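Local coordinates for protein ferredoxin (Thermus aquaticus, PDB 1H98) that transfers electrons in a wide variety of metabolic reactions, using one [3Fe-4S] and one [4Fe-4S] cluster, at residues K12-V17 and D30-H35. Residues are numbered along the deposited sequence; the frame is centred on the assembly and turned at random.
Sequences KDQSCV and DQFYIH. With F3S (Fe3-s4 cluster), chain C; SF4 (iron/sulfur cluster), chain B.
In the pocket of the [3Fe-4S] cluster of this seven-iron ferredoxin, the cluster-binding loop and first helical turn at 12-17 pack against Phe-32, at the start of the strand that pairs antiparallel with strand 25-27. The side chains of Lys-12, Gln-14 and Val-17 each cross that of Phe-32 at about a right angle, and no hydrogen bond joins the two segments. Lys-12 brings CE to within 3.6 Å of Phe-32 CE1, while its CG and CD run past the backbone of Asp-30 and Gln-31. A bend at chi3 (65°) turns CE out of line with the rest of the lysine chain; the ammonium beyond it goes to Asp-27 and the carbonyl of Gly-29. Gln-14 CG comes to 3.5 Å from Phe-32 CE1, and the amide that follows lies 21° from the ring plane. That amide is held by its own loop: Gln-14 NE2 gives a hydrogen bond of 3.1 Å to Lys-12 O. Farther round the ring, Val-17 CG2 meets Phe-32 CE2 at 3.9 Å. Phe-32 also borders the cluster, its CD1 3.8 Å from sulfur S1. An alanine at Phe-32 would probably open a gap between Lys-12, Gln-14 and Val-17 and lose the ring's contact with S1. The loop wraps the inorganic core in turn, with the backbone N of Gln-14 3.1 Å from S1. Asp-13 OD2 shapes the turn, accepting from Ser-15 N as an Asx turn and from Ser-15 OG, and Cys-16, next after Ser-15, binds iron FE1 through SG at 2.2 Å.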
loop_
_atom_site.group_PDB
_atom_site.type_symbol
_atom_site.label_atom_id
_atom_site.label_comp_id
_atom_site.label_asym_id
_atom_site.label_seq_id
_atom_site.Cartn_x
_atom_site.Cartn_y
_atom_site.Cartn_z
ATOM N N LYS A 12 3.884 -1.370 10.278
ATOM C CA LYS A 12 3.300 -2.605 9.755
ATOM C C LYS A 12 2.108 -3.082 10.584
ATOM O O LYS A 12 2.023 -4.250 10.966
ATOM C CB LYS A 12 4.370 -3.696 9.661
ATOM C CG LYS A 12 5.510 -3.337 8.721
ATOM C CD LYS A 12 6.621 -4.377 8.722
ATOM C CE LYS A 12 6.144 -5.712 8.178
ATOM N NZ LYS A 12 7.241 -6.716 8.129
ATOM N N ASP A 13 1.162 -2.173 10.799
ATOM C CA ASP A 13 -0.032 -2.449 11.589
ATOM C C ASP A 13 -0.858 -3.625 11.082
ATOM O O ASP A 13 -1.435 -4.365 11.876
ATOM C CB ASP A 13 -0.903 -1.197 11.671
ATOM C CG ASP A 13 -2.176 -1.432 12.445
ATOM O OD1 ASP A 13 -2.160 -1.315 13.688
ATOM O OD2 ASP A 13 -3.193 -1.744 11.805
ATOM N N GLN A 14 -0.983 -3.735 9.763
ATOM C CA GLN A 14 -1.720 -4.811 9.099
ATOM C C GLN A 14 -3.247 -4.781 9.113
ATOM O O GLN A 14 -3.879 -5.701 8.592
ATOM C CB GLN A 14 -1.195 -6.182 9.537
ATOM C CG GLN A 14 0.258 -6.412 9.145
ATOM C CD GLN A 14 0.888 -7.594 9.861
ATOM O OE1 GLN A 14 0.504 -8.742 9.644
ATOM N NE2 GLN A 14 1.875 -7.318 10.706
ATOM N N SER A 15 -3.857 -3.719 9.635
ATOM C CA SER A 15 -5.321 -3.638 9.619
ATOM C C SER A 15 -5.823 -3.625 8.172
ATOM O O SER A 15 -6.914 -4.106 7.872
ATOM C CB SER A 15 -5.812 -2.384 10.342
ATOM O OG SER A 15 -5.640 -2.503 11.743
ATOM N N CYS A 16 -4.987 -3.112 7.273
ATOM C CA CYS A 16 -5.327 -3.032 5.857
ATOM C C CYS A 16 -5.537 -4.407 5.234
ATOM O O CYS A 16 -6.380 -4.574 4.347
ATOM C CB CYS A 16 -4.229 -2.287 5.088
ATOM S SG CYS A 16 -2.575 -3.035 5.170
ATOM N N VAL A 17 -4.773 -5.388 5.710
ATOM C CA VAL A 17 -4.849 -6.749 5.188
ATOM C C VAL A 17 -6.225 -7.383 5.370
ATOM O O VAL A 17 -6.747 -8.016 4.453
ATOM C CB VAL A 17 -3.768 -7.676 5.829
ATOM C CG1 VAL A 17 -3.927 -9.103 5.321
ATOM C CG2 VAL A 17 -2.371 -7.169 5.505
ATOM N N ASP A 30 10.397 -4.344 5.206
ATOM C CA ASP A 30 10.318 -3.133 6.018
ATOM C C ASP A 30 8.928 -2.487 6.006
ATOM O O ASP A 30 8.646 -1.591 6.802
ATOM C CB ASP A 30 11.416 -2.129 5.627
ATOM C CG ASP A 30 11.230 -1.529 4.232
ATOM O OD1 ASP A 30 10.486 -2.083 3.387
ATOM O OD2 ASP A 30 11.865 -0.483 3.980
ATOM N N GLN A 31 8.060 -2.970 5.123
ATOM C CA GLN A 31 6.697 -2.460 5.012
ATOM C C GLN A 31 5.875 -3.451 4.198
ATOM O O GLN A 31 6.427 -4.374 3.592
ATOM C CB GLN A 31 6.683 -1.103 4.286
ATOM C CG GLN A 31 7.138 -1.159 2.818
ATOM C CD GLN A 31 6.848 0.133 2.051
ATOM O OE1 GLN A 31 7.707 1.000 1.919
ATOM N NE2 GLN A 31 5.634 0.252 1.532
ATOM N N PHE A 32 4.557 -3.309 4.248
ATOM C CA PHE A 32 3.686 -4.149 3.438
ATOM C C PHE A 32 3.557 -3.389 2.117
ATOM O O PHE A 32 3.923 -2.214 2.040
ATOM C CB PHE A 32 2.323 -4.342 4.106
ATOM C CG PHE A 32 2.242 -5.578 4.957
ATOM C CD1 PHE A 32 2.970 -5.678 6.141
ATOM C CD2 PHE A 32 1.481 -6.665 4.550
ATOM C CE1 PHE A 32 2.944 -6.853 6.905
ATOM C CE2 PHE A 32 1.448 -7.845 5.306
ATOM C CZ PHE A 32 2.184 -7.934 6.485
ATOM N N TYR A 33 3.125 -4.062 1.062
ATOM C CA TYR A 33 2.982 -3.397 -0.223
ATOM C C TYR A 33 1.732 -3.907 -0.902
ATOM O O TYR A 33 1.218 -4.973 -0.551
ATOM C CB TYR A 33 4.213 -3.645 -1.104
ATOM C CG TYR A 33 4.365 -5.078 -1.560
ATOM C CD1 TYR A 33 3.814 -5.503 -2.767
ATOM C CD2 TYR A 33 5.050 -6.010 -0.780
ATOM C CE1 TYR A 33 3.936 -6.818 -3.187
ATOM C CE2 TYR A 33 5.179 -7.329 -1.192
ATOM C CZ TYR A 33 4.620 -7.726 -2.394
ATOM O OH TYR A 33 4.745 -9.038 -2.804
ATOM N N ILE A 34 1.230 -3.123 -1.850
ATOM C CA ILE A 34 0.037 -3.474 -2.605
ATOM C C ILE A 34 0.451 -3.923 -4.001
ATOM O O ILE A 34 1.194 -3.215 -4.693
ATOM C CB ILE A 34 -0.934 -2.264 -2.700
ATOM C CG1 ILE A 34 -1.580 -2.004 -1.330
ATOM C CG2 ILE A 34 -2.005 -2.515 -3.753
ATOM C CD1 ILE A 34 -2.365 -0.703 -1.243
ATOM N N HIS A 35 0.023 -5.116 -4.406
ATOM C CA HIS A 35 0.356 -5.600 -5.738
ATOM C C HIS A 35 -0.499 -4.815 -6.741
ATOM O O HIS A 35 -1.716 -4.981 -6.796
ATOM C CB HIS A 35 0.101 -7.096 -5.854
ATOM C CG HIS A 35 0.705 -7.703 -7.076
ATOM N ND1 HIS A 35 1.643 -8.711 -7.020
ATOM C CD2 HIS A 35 0.526 -7.428 -8.390
ATOM C CE1 HIS A 35 2.017 -9.029 -8.249
ATOM N NE2 HIS A 35 1.353 -8.264 -9.097
HETATM FE FE1 F3S C . -1.303 -1.735 6.411
HETATM FE FE3 F3S C . 1.263 -0.716 6.864
HETATM FE FE4 F3S C . -0.990 0.732 7.573
HETATM S S1 F3S C . 0.555 -2.886 7.170
HETATM S S2 F3S C . -2.487 -0.919 8.194
HETATM S S3 F3S C . -0.364 0.138 5.402
HETATM S S4 F3S C . 0.926 0.455 8.811
HETATM FE FE1 SF4 B . -6.576 -2.311 -3.632
HETATM FE FE2 SF4 B . -7.208 -4.104 -1.604
HETATM FE FE3 SF4 B . -6.864 -1.421 -1.025
HETATM FE FE4 SF4 B . -9.075 -2.298 -2.424
HETATM S S1 SF4 B . -8.543 -2.809 -0.223
HETATM S S2 SF4 B . -7.712 -0.423 -2.928
HETATM S S3 SF4 B . -8.183 -3.986 -3.706
HETATM S S4 SF4 B . -5.233 -2.896 -1.827
#